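Local structure of TetR family Transcriptional regulator (Streptococcus agalactiae 2603V/R, 3KKC) at residues 56-59 with 60-63; 62-65 with 66-70; 122-125 with 126-129; 135-138 with 139-142. The protein probably binds DNA as a transcriptional regulator of the TetR family, joining a predicted helix-turn-helix region to a helical C-terminal region. All coordinates share one frame; numbering follows the deposited sequence.

Contact 1 (56-59 with 60-63)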
ATOM      1  N   LYS A  56      10.697  11.911  20.283  1.00 97.77           N
ATOM      2  CA  LYS A  56      10.552  10.556  19.774  1.00100.21           C
ATOM      3  C   LYS A  56      11.005  10.497  18.321  1.00100.14           C
ATOM      4  O   LYS A  56      11.450   9.458  17.851  1.00 98.54           O
ATOM      5  CB  LYS A  56       9.110  10.064  19.886  1.00 99.41           C
ATOM      6  CG  LYS A  56       8.182  10.708  18.884  1.00101.31           C
ATOM      7  CD  LYS A  56       6.774  10.152  18.990  1.00102.74           C
ATOM      8  CE  LYS A  56       6.787   8.703  19.447  1.00103.80           C
ATOM      9  NZ  LYS A  56       5.501   8.056  19.061  1.00103.81           N
ATOM     10  N   GLU A  57      10.904  11.614  17.606  1.00105.42           N
ATOM     11  CA  GLU A  57      11.101  11.567  16.156  1.00105.08           C
ATOM     12  C   GLU A  57      12.534  11.235  15.774  1.00 97.25           C
ATOM     13  O   GLU A  57      12.777  10.579  14.753  1.00 90.06           O
ATOM     14  CB  GLU A  57      10.626  12.849  15.468  1.00109.49           C
ATOM     15  CG  GLU A  57       9.709  12.579  14.281  1.00114.15           C
ATOM     16  CD  GLU A  57       8.344  13.264  14.405  1.00125.11           C
ATOM     17  OE1 GLU A  57       8.293  14.432  14.865  1.00130.17           O
ATOM     18  OE2 GLU A  57       7.320  12.638  14.031  1.00124.62           O
ATOM     19  N   VAL A  58      13.485  11.661  16.593  1.00 94.76           N
ATOM     20  CA  VAL A  58      14.874  11.347  16.283  1.00 98.90           C
ATOM     21  C   VAL A  58      15.306   9.914  16.641  1.00 96.23           C
ATOM     22  O   VAL A  58      16.389   9.498  16.259  1.00 95.11           O
ATOM     23  CB  VAL A  58      15.865  12.393  16.833  1.00100.51           C
ATOM     24  CG1 VAL A  58      15.452  13.787  16.356  1.00102.77           C
ATOM     25  CG2 VAL A  58      15.936  12.324  18.340  1.00 99.99           C
ATOM     26  N   LEU A  59      14.460   9.163  17.347  1.00 94.64           N
ATOM     27  CA  LEU A  59      14.731   7.740  17.573  1.00 90.98           C
ATOM     28  C   LEU A  59      14.402   6.973  16.318  1.00 91.18           C
ATOM     29  O   LEU A  59      15.142   6.083  15.907  1.00 95.97           O
ATOM     30  CB  LEU A  59      13.890   7.153  18.706  1.00 87.82           C
ATOM     31  CG  LEU A  59      14.213   7.542  20.138  1.00 88.57           C
ATOM     32  CD1 LEU A  59      13.482   8.821  20.443  1.00 88.27           C
ATOM     33  CD2 LEU A  59      13.780   6.437  21.082  1.00 88.71           C
ATOM     34  N   LEU A  60      13.265   7.303  15.723  1.00 83.87           N
ATOM     35  CA  LEU A  60      12.867   6.664  14.488  1.00 76.59           C
ATOM     36  C   LEU A  60      13.937   6.925  13.439  1.00 75.98           C
ATOM     37  O   LEU A  60      14.389   6.007  12.738  1.00 71.41           O
ATOM     38  CB  LEU A  60      11.536   7.213  14.014  1.00 71.49           C
ATOM     39  CG  LEU A  60      11.041   6.317  12.909  1.00 73.11           C
ATOM     40  CD1 LEU A  60      10.979   4.920  13.456  1.00 73.37           C
ATOM     41  CD2 LEU A  60       9.690   6.772  12.445  1.00 80.38           C
ATOM     42  N   LYS A  61      14.345   8.189  13.356  1.00 76.14           N
ATOM     43  CA  LYS A  61      15.346   8.632  12.396  1.00 74.54           C
ATOM     44  C   LYS A  61      16.669   7.870  12.615  1.00 77.59           C
ATOM     45  O   LYS A  61      17.092   7.097  11.754  1.00 76.65           O
ATOM     46  CB  LYS A  61      15.513  10.148  12.507  1.00 69.77           C
ATOM     47  CG  LYS A  61      16.721  10.761  11.815  1.00 75.08           C
ATOM     48  CD  LYS A  61      17.271  11.898  12.705  1.00 86.64           C
ATOM     49  CE  LYS A  61      18.296  12.779  12.004  1.00 90.12           C
ATOM     50  NZ  LYS A  61      17.839  13.137  10.629  1.00 88.16           N
ATOM     51  N   GLU A  62      17.305   8.080  13.767  1.00 78.01           N
ATOM     52  CA  GLU A  62      18.460   7.280  14.178  1.00 80.61           C
ATOM     53  C   GLU A  62      18.291   5.780  13.895  1.00 79.93           C
ATOM     54  O   GLU A  62      19.092   5.199  13.164  1.00 78.11           O
ATOM     55  CB  GLU A  62      18.750   7.476  15.662  1.00 88.70           C
ATOM     56  CG  GLU A  62      19.334   8.825  16.006  1.00100.06           C
ATOM     57  CD  GLU A  62      20.144   8.780  17.279  1.00114.59           C
ATOM     58  OE1 GLU A  62      20.326   7.662  17.822  1.00120.49           O
ATOM     59  OE2 GLU A  62      20.602   9.856  17.729  1.00117.88           O
ATOM     60  N   LEU A  63      17.256   5.162  14.468  1.00 78.02           N
ATOM     61  CA  LEU A  63      16.972   3.750  14.218  1.00 76.27           C
ATOM     62  C   LEU A  63      17.073   3.413  12.720  1.00 76.38           C
ATOM     63  O   LEU A  63      18.043   2.798  12.305  1.00 88.23           O
ATOM     64  CB  LEU A  63      15.629   3.319  14.818  1.00 58.69           C
ATOM     65  CG  LEU A  63      15.201   1.871  14.539  1.00 65.41           C
ATOM     66  CD1 LEU A  63      16.283   0.931  14.979  1.00 65.73           C
ATOM     67  CD2 LEU A  63      13.889   1.504  15.231  1.00 67.93           C
TER
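V58 and K61 meet along the outer side of the first turns of helix 57-71, where the aliphatic stem of the lysine passes the branched CB of the valine: V58 CB lies 4.4 Å from K61 CD. The contact is loose. K61 CG is anti to the backbone N (chi1 167°), which puts CG beside the carbonyl carbon, and the ammonium end then leads away from the earlier turn. A long chain with a charged tip suits an exposed position of this kind.

E62 is placed differently. Its first torsion sets CG beside its own backbone N, and CG lies against the preceding turn, 3.0 Å from V58 O. Beyond CG the chain is extended, carrying the carboxylate outward. The same carbonyl accepts the amide of E62, with E62 N to V58 O at 3.0 Å. Two further i to i+4 bonds hold the turn: K61 N to E57 O at 3.2 Å, and L63 N to L59 O at 2.7 Å.

The leucines face the interior. L59 and L63, one turn apart, both reach F21 of helix 4-24, and L60 turns to Y30 and Y108. Branched apolar side chains fill such irregular interfaces well. K56, just ahead, sends NZ to the carbonyls of I33 and Y30 and makes a cation-pi contact with the Y30 ring. This amphipathic helical start is characteristic of the TetR-family helix that follows the helix-turn-helix and connects it to the C-terminal core.

Contact 2 (62-65 with 66-70). With NI (nickel (II) ion), chain E.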
ATOM      1  N   GLU A  62      17.305   8.080  13.767  1.00 78.01           N
ATOM      2  CA  GLU A  62      18.460   7.280  14.178  1.00 80.61           C
ATOM      3  C   GLU A  62      18.291   5.780  13.895  1.00 79.93           C
ATOM      4  O   GLU A  62      19.092   5.199  13.164  1.00 78.11           O
ATOM      5  CB  GLU A  62      18.750   7.476  15.662  1.00 88.70           C
ATOM      6  CG  GLU A  62      19.334   8.825  16.006  1.00100.06           C
ATOM      7  CD  GLU A  62      20.144   8.780  17.279  1.00114.59           C
ATOM      8  OE1 GLU A  62      20.326   7.662  17.822  1.00120.49           O
ATOM      9  OE2 GLU A  62      20.602   9.856  17.729  1.00117.88           O
ATOM     10  N   LEU A  63      17.256   5.162  14.468  1.00 78.02           N
ATOM     11  CA  LEU A  63      16.972   3.750  14.218  1.00 76.27           C
ATOM     12  C   LEU A  63      17.073   3.413  12.720  1.00 76.38           C
ATOM     13  O   LEU A  63      18.043   2.798  12.305  1.00 88.23           O
ATOM     14  CB  LEU A  63      15.629   3.319  14.818  1.00 58.69           C
ATOM     15  CG  LEU A  63      15.201   1.871  14.539  1.00 65.41           C
ATOM     16  CD1 LEU A  63      16.283   0.931  14.979  1.00 65.73           C
ATOM     17  CD2 LEU A  63      13.889   1.504  15.231  1.00 67.93           C
ATOM     18  N   CYS A  64      16.088   3.804  11.921  1.00 70.41           N
ATOM     19  CA  CYS A  64      16.187   3.743  10.453  1.00 66.81           C
ATOM     20  C   CYS A  64      17.587   4.004   9.915  1.00 65.21           C
ATOM     21  O   CYS A  64      18.118   3.227   9.110  1.00 67.68           O
ATOM     22  CB  CYS A  64      15.241   4.771   9.806  1.00 66.33           C
ATOM     23  SG  CYS A  64      13.514   4.399  10.053  1.00 81.36           S
ATOM     24  N   GLU A  65      18.178   5.113  10.336  1.00 64.58           N
ATOM     25  CA  GLU A  65      19.513   5.446   9.879  1.00 72.67           C
ATOM     26  C   GLU A  65      20.432   4.223  10.044  1.00 74.43           C
ATOM     27  O   GLU A  65      21.044   3.776   9.073  1.00 68.98           O
ATOM     28  CB  GLU A  65      20.038   6.669  10.632  1.00 80.08           C
ATOM     29  CG  GLU A  65      21.479   6.983  10.352  1.00 87.33           C
ATOM     30  CD  GLU A  65      21.799   8.447  10.506  1.00 98.79           C
ATOM     31  OE1 GLU A  65      21.064   9.174  11.230  1.00 99.10           O
ATOM     32  OE2 GLU A  65      22.798   8.871   9.888  1.00105.24           O
ATOM     33  N   ASP A  66      20.477   3.693  11.276  1.00 78.17           N
ATOM     34  CA  ASP A  66      21.178   2.452  11.656  1.00 80.16           C
ATOM     35  C   ASP A  66      20.720   1.226  10.874  1.00 76.68           C
ATOM     36  O   ASP A  66      21.533   0.514  10.316  1.00 76.29           O
ATOM     37  CB  ASP A  66      20.953   2.125  13.143  1.00 82.75           C
ATOM     38  CG  ASP A  66      21.752   3.006  14.076  1.00 88.58           C
ATOM     39  OD1 ASP A  66      22.732   3.640  13.633  1.00 93.99           O
ATOM     40  OD2 ASP A  66      21.397   3.054  15.269  1.00 88.74           O
ATOM     41  N   LEU A  67      19.419   0.959  10.884  1.00 72.13           N
ATOM     42  CA  LEU A  67      18.866  -0.203  10.209  1.00 75.51           C
ATOM     43  C   LEU A  67      19.243  -0.245   8.716  1.00 81.51           C
ATOM     44  O   LEU A  67      19.596  -1.302   8.177  1.00 79.10           O
ATOM     45  CB  LEU A  67      17.350  -0.226  10.379  1.00 74.07           C
ATOM     46  CG  LEU A  67      16.838  -1.242  11.390  1.00 75.02           C
ATOM     47  CD1 LEU A  67      17.972  -1.747  12.280  1.00 74.77           C
ATOM     48  CD2 LEU A  67      15.717  -0.657  12.210  1.00 74.12           C
ATOM     49  N   PHE A  68      19.188   0.913   8.060  1.00 82.73           N
ATOM     50  CA  PHE A  68      19.505   0.995   6.640  1.00 76.14           C
ATOM     51  C   PHE A  68      21.016   1.017   6.363  1.00 80.25           C
ATOM     52  O   PHE A  68      21.472   0.595   5.294  1.00 80.71           O
ATOM     53  CB  PHE A  68      18.760   2.162   5.996  1.00 64.65           C
ATOM     54  CG  PHE A  68      17.261   1.992   6.042  1.00 62.68           C
ATOM     55  CD1 PHE A  68      16.705   0.710   6.014  1.00 55.68           C
ATOM     56  CD2 PHE A  68      16.405   3.100   6.117  1.00 58.17           C
ATOM     57  CE1 PHE A  68      15.327   0.530   6.061  1.00 58.89           C
ATOM     58  CE2 PHE A  68      15.027   2.934   6.178  1.00 51.70           C
ATOM     59  CZ  PHE A  68      14.471   1.663   6.149  1.00 56.05           C
ATOM     60  N   HIS A  69      21.803   1.492   7.320  1.00 72.51           N
ATOM     61  CA  HIS A  69      23.228   1.414   7.121  1.00 72.10           C
ATOM     62  C   HIS A  69      23.613  -0.053   7.148  1.00 77.92           C
ATOM     63  O   HIS A  69      24.387  -0.491   6.308  1.00 86.53           O
ATOM     64  CB  HIS A  69      23.990   2.198   8.174  1.00 70.82           C
ATOM     65  CG  HIS A  69      25.466   2.238   7.948  1.00 71.87           C
ATOM     66  ND1 HIS A  69      26.110   3.350   7.444  1.00 78.53           N
ATOM     67  CD2 HIS A  69      26.434   1.319   8.193  1.00 70.24           C
ATOM     68  CE1 HIS A  69      27.409   3.109   7.378  1.00 80.99           C
ATOM     69  NE2 HIS A  69      27.633   1.884   7.827  1.00 73.15           N
ATOM     70  N   HIS A  70      23.060  -0.830   8.077  1.00 74.00           N
ATOM     71  CA  HIS A  70      23.413  -2.247   8.113  1.00 71.61           C
ATOM     72  C   HIS A  70      22.889  -3.086   6.938  1.00 71.35           C
ATOM     73  O   HIS A  70      23.515  -4.075   6.560  1.00 70.80           O
ATOM     74  CB  HIS A  70      23.019  -2.942   9.415  1.00 67.81           C
ATOM     75  CG  HIS A  70      23.490  -4.368   9.473  1.00 70.61           C
ATOM     76  ND1 HIS A  70      24.828  -4.701   9.576  1.00 69.56           N
ATOM     77  CD2 HIS A  70      22.816  -5.542   9.391  1.00 70.19           C
ATOM     78  CE1 HIS A  70      24.952  -6.018   9.574  1.00 71.38           C
ATOM     79  NE2 HIS A  70      23.749  -6.554   9.470  1.00 65.64           N
TER
HETATM   80 NI    NI E 201      23.037  -8.602   9.161  0.80 71.45          NI
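The connecting helix of the TetR fold continues here, with L63 meeting L67 and C64 meeting F68, each one turn later. Regular i to i+4 backbone bonds hold the segment, among them D66 N to E62 O at 2.8 Å and F68 N to C64 O at 2.8 Å.

L63 CD1 and L67 CD2 belong to obliquely crossed side chains, and their modelled separation of 3.2 Å is doubtfully short. Both leucines suit the buried side, where L63 also meets L101 and L67 meets I98. On the adjoining strip, C64 CB is 4.1 Å from F68 CE2, and C64 SG lies 5.3 Å from the centroid of the F68 ring, an oblique sulfur-aromatic contact. F109 of helix 107-129 packs against both residues.

Acidic residues occupy the outer side; D66 OD2 is hydrogen-bonded to Y18 OH, tying the helix to helix 4-24. At the far end H70 has CG anti to its backbone N (chi1 -175°), which carries the imidazole away from the earlier turn. H70 NE2 binds the nickel ion at 2.2 Å. H70 shares the nickel with H86 and H90 of helix 80-93 and a further ligand atom, a histidine metal site that bridges two helices.

Contact 3 (122-125 with 126-129)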
ATOM      1  N   TYR A 122      17.581  -1.277  -6.828  1.00 77.90           N
ATOM      2  CA  TYR A 122      17.012  -1.148  -8.160  1.00 74.45           C
ATOM      3  C   TYR A 122      18.032  -1.175  -9.303  1.00 74.47           C
ATOM      4  O   TYR A 122      17.863  -1.930 -10.258  1.00 66.53           O
ATOM      5  CB  TYR A 122      16.159   0.105  -8.282  1.00 69.53           C
ATOM      6  CG  TYR A 122      15.687   0.286  -9.686  1.00 67.90           C
ATOM      7  CD1 TYR A 122      14.785  -0.611 -10.247  1.00 67.18           C
ATOM      8  CD2 TYR A 122      16.161   1.327 -10.466  1.00 72.33           C
ATOM      9  CE1 TYR A 122      14.358  -0.470 -11.550  1.00 71.66           C
ATOM     10  CE2 TYR A 122      15.731   1.488 -11.771  1.00 76.56           C
ATOM     11  CZ  TYR A 122      14.831   0.584 -12.308  1.00 76.50           C
ATOM     12  OH  TYR A 122      14.404   0.737 -13.608  1.00 80.04           O
ATOM     13  N   PRO A 123      19.073  -0.328  -9.226  1.00 77.46           N
ATOM     14  CA  PRO A 123      20.023  -0.269 -10.342  1.00 77.28           C
ATOM     15  C   PRO A 123      20.598  -1.632 -10.724  1.00 75.70           C
ATOM     16  O   PRO A 123      20.662  -1.945 -11.908  1.00 73.42           O
ATOM     17  CB  PRO A 123      21.109   0.678  -9.821  1.00 78.37           C
ATOM     18  CG  PRO A 123      20.377   1.583  -8.888  1.00 74.96           C
ATOM     19  CD  PRO A 123      19.383   0.678  -8.194  1.00 76.56           C
ATOM     20  N   ARG A 124      20.992  -2.441  -9.750  1.00 78.62           N
ATOM     21  CA  ARG A 124      21.444  -3.784 -10.077  1.00 82.78           C
ATOM     22  C   ARG A 124      20.307  -4.669 -10.594  1.00 81.00           C
ATOM     23  O   ARG A 124      20.467  -5.392 -11.562  1.00 82.25           O
ATOM     24  CB  ARG A 124      22.200  -4.430  -8.908  1.00 89.10           C
ATOM     25  CG  ARG A 124      23.715  -4.248  -9.015  1.00 94.25           C
ATOM     26  CD  ARG A 124      24.481  -4.722  -7.787  1.00101.94           C
ATOM     27  NE  ARG A 124      24.774  -6.164  -7.793  1.00109.77           N
ATOM     28  CZ  ARG A 124      25.553  -6.793  -8.681  1.00109.37           C
ATOM     29  NH1 ARG A 124      26.121  -6.124  -9.683  1.00111.57           N
ATOM     30  NH2 ARG A 124      25.749  -8.104  -8.574  1.00104.46           N
ATOM     31  N   LEU A 125      19.152  -4.596  -9.955  1.00 81.25           N
ATOM     32  CA  LEU A 125      17.997  -5.392 -10.358  1.00 77.54           C
ATOM     33  C   LEU A 125      17.680  -5.157 -11.828  1.00 77.66           C
ATOM     34  O   LEU A 125      17.301  -6.075 -12.558  1.00 78.28           O
ATOM     35  CB  LEU A 125      16.782  -5.003  -9.513  1.00 80.12           C
ATOM     36  CG  LEU A 125      15.571  -5.906  -9.719  1.00 81.02           C
ATOM     37  CD1 LEU A 125      15.988  -7.369  -9.532  1.00 80.67           C
ATOM     38  CD2 LEU A 125      14.438  -5.523  -8.783  1.00 76.04           C
ATOM     39  N   ARG A 126      17.835  -3.906 -12.246  1.00 78.46           N
ATOM     40  CA  ARG A 126      17.510  -3.485 -13.601  1.00 80.23           C
ATOM     41  C   ARG A 126      18.483  -4.122 -14.583  1.00 80.61           C
ATOM     42  O   ARG A 126      18.090  -4.874 -15.466  1.00 77.11           O
ATOM     43  CB  ARG A 126      17.634  -1.961 -13.714  1.00 77.82           C
ATOM     44  CG  ARG A 126      16.629  -1.306 -14.624  1.00 75.73           C
ATOM     45  CD  ARG A 126      16.348  -2.145 -15.813  1.00 76.19           C
ATOM     46  NE  ARG A 126      16.397  -1.370 -17.049  1.00 80.20           N
ATOM     47  CZ  ARG A 126      16.742  -1.877 -18.231  1.00 82.70           C
ATOM     48  NH1 ARG A 126      17.079  -3.160 -18.343  1.00 75.71           N
ATOM     49  NH2 ARG A 126      16.754  -1.100 -19.305  1.00 88.40           N
ATOM     50  N   GLU A 127      19.759  -3.793 -14.408  1.00 80.26           N
ATOM     51  CA  GLU A 127      20.797  -4.115 -15.363  1.00 81.90           C
ATOM     52  C   GLU A 127      20.965  -5.624 -15.474  1.00 87.32           C
ATOM     53  O   GLU A 127      21.375  -6.139 -16.507  1.00 91.33           O
ATOM     54  CB  GLU A 127      22.102  -3.422 -14.936  1.00 85.96           C
ATOM     55  CG  GLU A 127      23.397  -4.164 -15.265  1.00 94.66           C
ATOM     56  CD  GLU A 127      24.554  -3.771 -14.340  1.00105.14           C
ATOM     57  OE1 GLU A 127      25.552  -3.195 -14.838  1.00109.62           O
ATOM     58  OE2 GLU A 127      24.470  -4.037 -13.114  1.00107.06           O
ATOM     59  N   GLU A 128      20.588  -6.336 -14.423  1.00 85.52           N
ATOM     60  CA  GLU A 128      20.983  -7.720 -14.285  1.00 85.24           C
ATOM     61  C   GLU A 128      19.845  -8.705 -14.516  1.00 85.70           C
ATOM     62  O   GLU A 128      20.094  -9.864 -14.832  1.00 86.49           O
ATOM     63  CB  GLU A 128      21.570  -7.930 -12.898  1.00 87.50           C
ATOM     64  CG  GLU A 128      22.681  -8.916 -12.838  1.00 94.55           C
ATOM     65  CD  GLU A 128      23.562  -8.687 -11.630  1.00 97.90           C
ATOM     66  OE1 GLU A 128      24.220  -7.615 -11.575  1.00 99.88           O
ATOM     67  OE2 GLU A 128      23.585  -9.577 -10.746  1.00 94.00           O
ATOM     68  N   TYR A 129      18.600  -8.265 -14.354  1.00 81.75           N
ATOM     69  CA  TYR A 129      17.473  -9.197 -14.476  1.00 79.75           C
ATOM     70  C   TYR A 129      16.528  -8.904 -15.642  1.00 81.00           C
ATOM     71  O   TYR A 129      15.771  -9.776 -16.078  1.00 83.97           O
ATOM     72  CB  TYR A 129      16.715  -9.312 -13.145  1.00 74.42           C
ATOM     73  CG  TYR A 129      17.503 -10.095 -12.157  1.00 75.91           C
ATOM     74  CD1 TYR A 129      18.653  -9.556 -11.609  1.00 80.99           C
ATOM     75  CD2 TYR A 129      17.146 -11.388 -11.811  1.00 78.38           C
ATOM     76  CE1 TYR A 129      19.417 -10.257 -10.729  1.00 86.74           C
ATOM     77  CE2 TYR A 129      17.920 -12.119 -10.924  1.00 83.56           C
ATOM     78  CZ  TYR A 129      19.056 -11.535 -10.379  1.00 88.19           C
ATOM     79  OH  TYR A 129      19.863 -12.203  -9.486  1.00 87.61           O
TER
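Y122 lays its ring alongside the R126 stem, with R126 CB 4.0 Å above the plane of one ring face, offset toward the rim. Both lie on helix 107-129 of the all-helical TetR-family C-terminal region, one turn apart, and R126 CG comes 3.2 Å from Y122 OH. The arginine suits the place because its methylenes can lie against an aromatic ring while its guanidinium goes on to helix 137-157, where NE forms a salt bridge with E137.

On the exposed side R124 and E128 run side by side, a spacing that lets opposite charges meet across one helical turn. R124 NH1 and E128 OE1 form a salt bridge at 3.1 Å, but the oxygen sits over the guanidinium face. The two planes are 75° apart, and no N-H points at this oxygen, so the attraction is one of charge alone.

P123, lacking an amide hydrogen, cannot bond to the turn before, and the helix is kinked here. Its carbonyl still accepts E127 N at 3.2 Å.

The buried side is apolar. The L125 side chain crosses that of Y129 at about a right angle, while F80 and L172 pack on it from other helices. As the helix ends, Y129 N reaches L125 O at 3.1 Å, and L125 CD1 lies 4.0 Å from Y129 CD1.

Contact 4 (135-138 with 139-142)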
ATOM      1  N   ILE A 135       9.822  -2.201 -22.785  1.00 90.04           N
ATOM      2  CA  ILE A 135       9.012  -1.586 -21.741  1.00 87.78           C
ATOM      3  C   ILE A 135       9.741  -0.342 -21.261  1.00 90.66           C
ATOM      4  O   ILE A 135      10.932  -0.416 -20.955  1.00 95.60           O
ATOM      5  CB  ILE A 135       8.781  -2.530 -20.563  1.00 81.29           C
ATOM      6  CG1 ILE A 135       8.051  -3.777 -21.034  1.00 79.73           C
ATOM      7  CG2 ILE A 135       7.950  -1.851 -19.512  1.00 83.19           C
ATOM      8  CD1 ILE A 135       7.797  -4.774 -19.933  1.00 77.92           C
ATOM      9  N   PRO A 136       9.043   0.811 -21.223  1.00 87.71           N
ATOM     10  CA  PRO A 136       9.682   2.078 -20.845  1.00 84.82           C
ATOM     11  C   PRO A 136      10.380   1.942 -19.494  1.00 86.63           C
ATOM     12  O   PRO A 136      10.085   1.004 -18.749  1.00 83.22           O
ATOM     13  CB  PRO A 136       8.501   3.049 -20.756  1.00 79.43           C
ATOM     14  CG  PRO A 136       7.493   2.491 -21.712  1.00 79.28           C
ATOM     15  CD  PRO A 136       7.619   0.994 -21.565  1.00 84.44           C
ATOM     16  N   GLU A 137      11.293   2.858 -19.190  1.00 86.45           N
ATOM     17  CA  GLU A 137      12.095   2.746 -17.985  1.00 83.64           C
ATOM     18  C   GLU A 137      11.292   3.073 -16.713  1.00 78.43           C
ATOM     19  O   GLU A 137      11.420   2.405 -15.687  1.00 72.53           O
ATOM     20  CB  GLU A 137      13.352   3.612 -18.106  1.00 90.33           C
ATOM     21  CG  GLU A 137      14.541   3.119 -17.292  1.00 99.43           C
ATOM     22  CD  GLU A 137      14.998   1.709 -17.675  1.00104.58           C
ATOM     23  OE1 GLU A 137      15.538   1.015 -16.788  1.00106.38           O
ATOM     24  OE2 GLU A 137      14.826   1.298 -18.849  1.00104.01           O
ATOM     25  N   ASP A 138      10.442   4.083 -16.777  1.00 80.91           N
ATOM     26  CA  ASP A 138       9.711   4.481 -15.576  1.00 78.36           C
ATOM     27  C   ASP A 138       8.691   3.427 -15.131  1.00 72.63           C
ATOM     28  O   ASP A 138       8.424   3.270 -13.942  1.00 75.93           O
ATOM     29  CB  ASP A 138       9.083   5.874 -15.736  1.00 80.84           C
ATOM     30  CG  ASP A 138       8.042   5.931 -16.832  1.00 88.00           C
ATOM     31  OD1 ASP A 138       8.180   5.205 -17.841  1.00 91.84           O
ATOM     32  OD2 ASP A 138       7.079   6.708 -16.677  1.00 90.50           O
ATOM     33  N   PHE A 139       8.147   2.687 -16.088  1.00 64.97           N
ATOM     34  CA  PHE A 139       7.176   1.667 -15.764  1.00 65.30           C
ATOM     35  C   PHE A 139       7.932   0.519 -15.161  1.00 66.59           C
ATOM     36  O   PHE A 139       7.465  -0.150 -14.240  1.00 70.21           O
ATOM     37  CB  PHE A 139       6.476   1.186 -17.027  1.00 72.11           C
ATOM     38  CG  PHE A 139       5.362   0.213 -16.767  1.00 68.04           C
ATOM     39  CD1 PHE A 139       4.059   0.652 -16.661  1.00 66.80           C
ATOM     40  CD2 PHE A 139       5.623  -1.129 -16.621  1.00 64.08           C
ATOM     41  CE1 PHE A 139       3.047  -0.234 -16.422  1.00 65.42           C
ATOM     42  CE2 PHE A 139       4.611  -2.018 -16.386  1.00 63.67           C
ATOM     43  CZ  PHE A 139       3.327  -1.574 -16.285  1.00 63.47           C
ATOM     44  N   LEU A 140       9.116   0.286 -15.708  1.00 67.74           N
ATOM     45  CA  LEU A 140      10.017  -0.706 -15.165  1.00 64.91           C
ATOM     46  C   LEU A 140      10.341  -0.347 -13.705  1.00 67.45           C
ATOM     47  O   LEU A 140      10.135  -1.155 -12.789  1.00 65.57           O
ATOM     48  CB  LEU A 140      11.285  -0.788 -16.016  1.00 67.77           C
ATOM     49  CG  LEU A 140      11.623  -2.162 -16.599  1.00 77.21           C
ATOM     50  CD1 LEU A 140      10.373  -3.008 -16.828  1.00 79.33           C
ATOM     51  CD2 LEU A 140      12.387  -1.983 -17.899  1.00 78.69           C
ATOM     52  N   LYS A 141      10.823   0.870 -13.477  1.00 67.26           N
ATOM     53  CA  LYS A 141      11.249   1.218 -12.144  1.00 68.03           C
ATOM     54  C   LYS A 141      10.109   0.919 -11.187  1.00 72.60           C
ATOM     55  O   LYS A 141      10.303   0.173 -10.218  1.00 69.01           O
ATOM     56  CB  LYS A 141      11.679   2.674 -12.049  1.00 69.92           C
ATOM     57  CG  LYS A 141      12.417   2.952 -10.753  1.00 77.08           C
ATOM     58  CD  LYS A 141      12.780   4.417 -10.623  1.00 79.63           C
ATOM     59  CE  LYS A 141      13.869   4.595  -9.592  1.00 82.15           C
ATOM     60  NZ  LYS A 141      14.319   6.012  -9.557  1.00 85.73           N
ATOM     61  N   GLN A 142       8.923   1.461 -11.498  1.00 68.61           N
ATOM     62  CA  GLN A 142       7.748   1.366 -10.624  1.00 62.87           C
ATOM     63  C   GLN A 142       7.221  -0.066 -10.410  1.00 60.72           C
ATOM     64  O   GLN A 142       6.866  -0.459  -9.302  1.00 63.03           O
ATOM     65  CB  GLN A 142       6.630   2.270 -11.153  1.00 69.96           C
ATOM     66  CG  GLN A 142       5.226   1.934 -10.629  1.00 71.19           C
ATOM     67  CD  GLN A 142       4.538   0.828 -11.406  1.00 68.73           C
ATOM     68  OE1 GLN A 142       4.671   0.745 -12.622  1.00 72.12           O
ATOM     69  NE2 GLN A 142       3.800  -0.033 -10.704  1.00 68.52           N
TER
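K141 N donates to E137 O at 2.8 Å, a backbone bond that closes a full turn at the start of helix 137-157. Q142 N to D138 O follows at 3.1 Å, and L140 N to P136 O, at 3.3 Å, is the first bond of the series. The charged ends are held elsewhere: E137 OE1 makes a salt bridge with R126, and K141 NZ makes another with E118, both on helix 107-129. K141 reaches its partner on a fully extended chain, which suits a lysine that must span to a neighbouring helix.

P136 occupies the N-cap position. A proline is tolerated there, because the amide hydrogen it lacks is not needed for a helical bond, but it offers no capping side chain. E137 and D138 supply negative charge within the first turn, which would probably interact favourably with the helix dipole.

Beyond these polar groups, I135, the residue before the cap, points toward the helix and folds over it. Its CG2 is anti to the backbone N, and from there the methyl bridges two side chains: I135 CG2 lies 3.8 Å from F139 CD2 and 3.8 Å from L140 CD1. The I135 and L140 side chains cross at about a right angle. The apolar pair of I135 and L140, spanning from just before the N-cap to the residue four past it, is a hydrophobic staple.

I135 and P136 also pack on M174 and Y170 of the second subunit, and D138 on W154 of that subunit. Backbone bonds and the hydrophobic staple together hold the helix start beside the dimer interface, while charge pairs tie it to its own chain.

In the fold
Contacts 1 and 2 share E62 and L63 on helix 57-71, their centres about 10 Å apart. Contact 2 lies nearer the centre of the chain and adds a metal-binding histidine. Contacts 3 and 4 sit in the C-terminal region on successive helices, with centres about 12 Å apart, and touch directly: the salt bridge of R126 with E137 joins them. Contact 1 is remote from both, about 31 Å and 33 Å between centres. All four are partly buried, and each sets buried leucines against polar side chains, many of them tied to neighbouring helices. Their chemistry differs with place: a nickel ligand in contact 2, a surface ion pair in contact 3, and packing against the second subunit in contact 4.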